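Intergenic-region protein (Escherichia coli CFT073, PDB 2WJ9) probably acts as an antirestriction protein, inhibiting host restriction enzymes so that incoming DNA escapes cleavage. Local coordinates at the interface of chains A and B. Residues are numbered along the deposited sequence; one frame, centred on the assembly and turned at random. Chains: chain A/B, Intergenic-region protein.

The interface of chains A and B. Residues chain A 152-154, 157; chain B 33-37, 66, 162.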
loop_
_atom_site.group_PDB
_atom_site.type_symbol
_atom_site.label_atom_id
_atom_site.label_comp_id
_atom_site.label_asym_id
_atom_site.label_seq_id
_atom_site.Cartn_x
_atom_site.Cartn_y
_atom_site.Cartn_z
ATOM N N GLU A 152 -6.271 8.329 -12.057
ATOM C CA GLU A 152 -7.072 7.985 -10.862
ATOM C C GLU A 152 -7.462 6.498 -10.789
ATOM O O GLU A 152 -8.511 6.153 -10.223
ATOM C CB GLU A 152 -8.313 8.887 -10.716
ATOM C CG GLU A 152 -8.032 10.229 -10.048
ATOM C CD GLU A 152 -7.547 10.093 -8.605
ATOM O OE1 GLU A 152 -8.008 9.183 -7.870
ATOM O OE2 GLU A 152 -6.688 10.903 -8.208
ATOM N N CYS A 153 -6.593 5.638 -11.331
ATOM C CA CYS A 153 -6.797 4.192 -11.297
ATOM C C CYS A 153 -6.041 3.572 -10.117
ATOM O O CYS A 153 -4.806 3.540 -10.102
ATOM C CB CYS A 153 -6.353 3.566 -12.620
ATOM S SG CYS A 153 -7.451 3.982 -13.991
ATOM N N TYR A 154 -6.794 3.076 -9.135
ATOM C CA TYR A 154 -6.215 2.521 -7.913
ATOM C C TYR A 154 -5.349 1.263 -8.133
ATOM O O TYR A 154 -4.439 0.996 -7.343
ATOM C CB TYR A 154 -7.327 2.264 -6.883
ATOM C CG TYR A 154 -7.962 3.543 -6.339
ATOM C CD1 TYR A 154 -7.484 4.147 -5.177
ATOM C CD2 TYR A 154 -9.028 4.159 -7.000
ATOM C CE1 TYR A 154 -8.057 5.330 -4.673
ATOM C CE2 TYR A 154 -9.613 5.336 -6.501
ATOM C CZ TYR A 154 -9.125 5.909 -5.333
ATOM O OH TYR A 154 -9.695 7.072 -4.851
ATOM N N THR A 157 -1.865 2.463 -8.199
ATOM C CA THR A 157 -1.407 2.708 -6.820
ATOM C C THR A 157 -0.967 1.401 -6.141
ATOM O O THR A 157 0.039 1.359 -5.437
ATOM C CB THR A 157 -2.531 3.346 -5.971
ATOM O OG1 THR A 157 -3.156 4.408 -6.705
ATOM C CG2 THR A 157 -2.002 3.877 -4.628
ATOM N N THR B 33 -10.288 13.176 -0.369
ATOM C CA THR B 33 -11.159 12.108 -0.913
ATOM C C THR B 33 -10.487 10.732 -0.991
ATOM O O THR B 33 -11.043 9.791 -1.583
ATOM C CB THR B 33 -11.691 12.462 -2.329
ATOM O OG1 THR B 33 -10.612 12.453 -3.274
ATOM C CG2 THR B 33 -12.363 13.820 -2.331
ATOM N N SER B 34 -9.316 10.597 -0.373
ATOM C CA SER B 34 -8.530 9.369 -0.474
ATOM C C SER B 34 -8.309 8.958 -1.945
ATOM O O SER B 34 -8.506 7.800 -2.337
ATOM C CB SER B 34 -9.177 8.246 0.348
ATOM O OG SER B 34 -9.287 8.620 1.720
ATOM N N SER B 35 -7.892 9.945 -2.734
ATOM C CA SER B 35 -7.540 9.809 -4.158
ATOM C C SER B 35 -6.492 8.713 -4.434
ATOM O O SER B 35 -5.756 8.327 -3.542
ATOM C CB SER B 35 -6.995 11.157 -4.646
ATOM O OG SER B 35 -6.129 11.022 -5.754
ATOM N N ALA B 36 -6.418 8.246 -5.683
ATOM C CA ALA B 36 -5.422 7.233 -6.076
ATOM C C ALA B 36 -4.015 7.826 -6.142
ATOM O O ALA B 36 -3.023 7.105 -6.185
ATOM C CB ALA B 36 -5.784 6.610 -7.420
ATOM N N CYS B 37 -3.937 9.153 -6.177
ATOM C CA CYS B 37 -2.663 9.849 -6.255
ATOM C C CYS B 37 -2.008 9.899 -4.873
ATOM O O CYS B 37 -2.623 10.352 -3.917
ATOM C CB CYS B 37 -2.905 11.266 -6.768
ATOM S SG CYS B 37 -1.432 12.225 -7.159
ATOM N N LEU B 66 -16.402 4.872 -3.611
ATOM C CA LEU B 66 -16.167 4.123 -4.850
ATOM C C LEU B 66 -16.210 2.607 -4.637
ATOM O O LEU B 66 -16.210 1.848 -5.608
ATOM C CB LEU B 66 -14.816 4.507 -5.471
ATOM C CG LEU B 66 -14.652 5.955 -5.949
ATOM C CD1 LEU B 66 -13.203 6.198 -6.390
ATOM C CD2 LEU B 66 -15.625 6.286 -7.060
ATOM N N ARG B 162 -2.485 1.711 2.896
ATOM C CA ARG B 162 -2.248 3.005 3.552
ATOM C C ARG B 162 -2.319 2.909 5.084
ATOM O O ARG B 162 -1.461 3.443 5.788
ATOM C CB ARG B 162 -3.194 4.069 2.995
ATOM C CG ARG B 162 -2.762 4.522 1.600
ATOM C CD ARG B 162 -3.765 5.423 0.924
ATOM N NE ARG B 162 -3.211 5.964 -0.316
ATOM C CZ ARG B 162 -3.892 6.672 -1.210
ATOM N NH1 ARG B 162 -5.183 6.929 -1.030
ATOM N NH2 ARG B 162 -3.266 7.122 -2.291
#
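A:Tyr154 and B:Ala36 bury the most surface here, and they meet face to methyl: B:Ala36 CB sits over the centre of the phenol ring, 3.7 Å from its centroid, in a CH-pi contact. The hydroxyl tip reaches past that methyl and donates from A:Tyr154 OH to the carbonyl oxygen B:Ser34 O at 2.9 Å. That acceptor lies in the ring plane at its edge, although the donor is tilted 31° from the carbonyl plane. At the ring's flank, B:Leu66 CD1 approaches A:Tyr154 CE2 at 3.7 Å, the two side chains crossing nearly at right angles.

A:Glu152, its chain bent at chi2 (-63°), offers its carboxylate like a fork. A:Glu152 OE1 accepts a nearly straight bond from the backbone B:Ala36 N (2.9 Å), while A:Glu152 OE2 presents its syn lone pair to the hydroxyl B:Ser35 OG at 2.5 Å. That hydroxyl also accepts from B:Cys37 N, which helps fix its rotation. On the helix, A:Thr157 OG1 donates in plane to a lone pair of B:Ala36 O (2.8 Å). Behind the loop, both end nitrogens of B:Arg162 grip B:Ser35 O, holding the segment in shape.

The patch illustrates how a turning loop segment can be read largely through its backbone: loop 33-37 of one subunit lies against the start of helix 154-169 in the other. Two-fold symmetry repeats the exchange, consistent with a dimer.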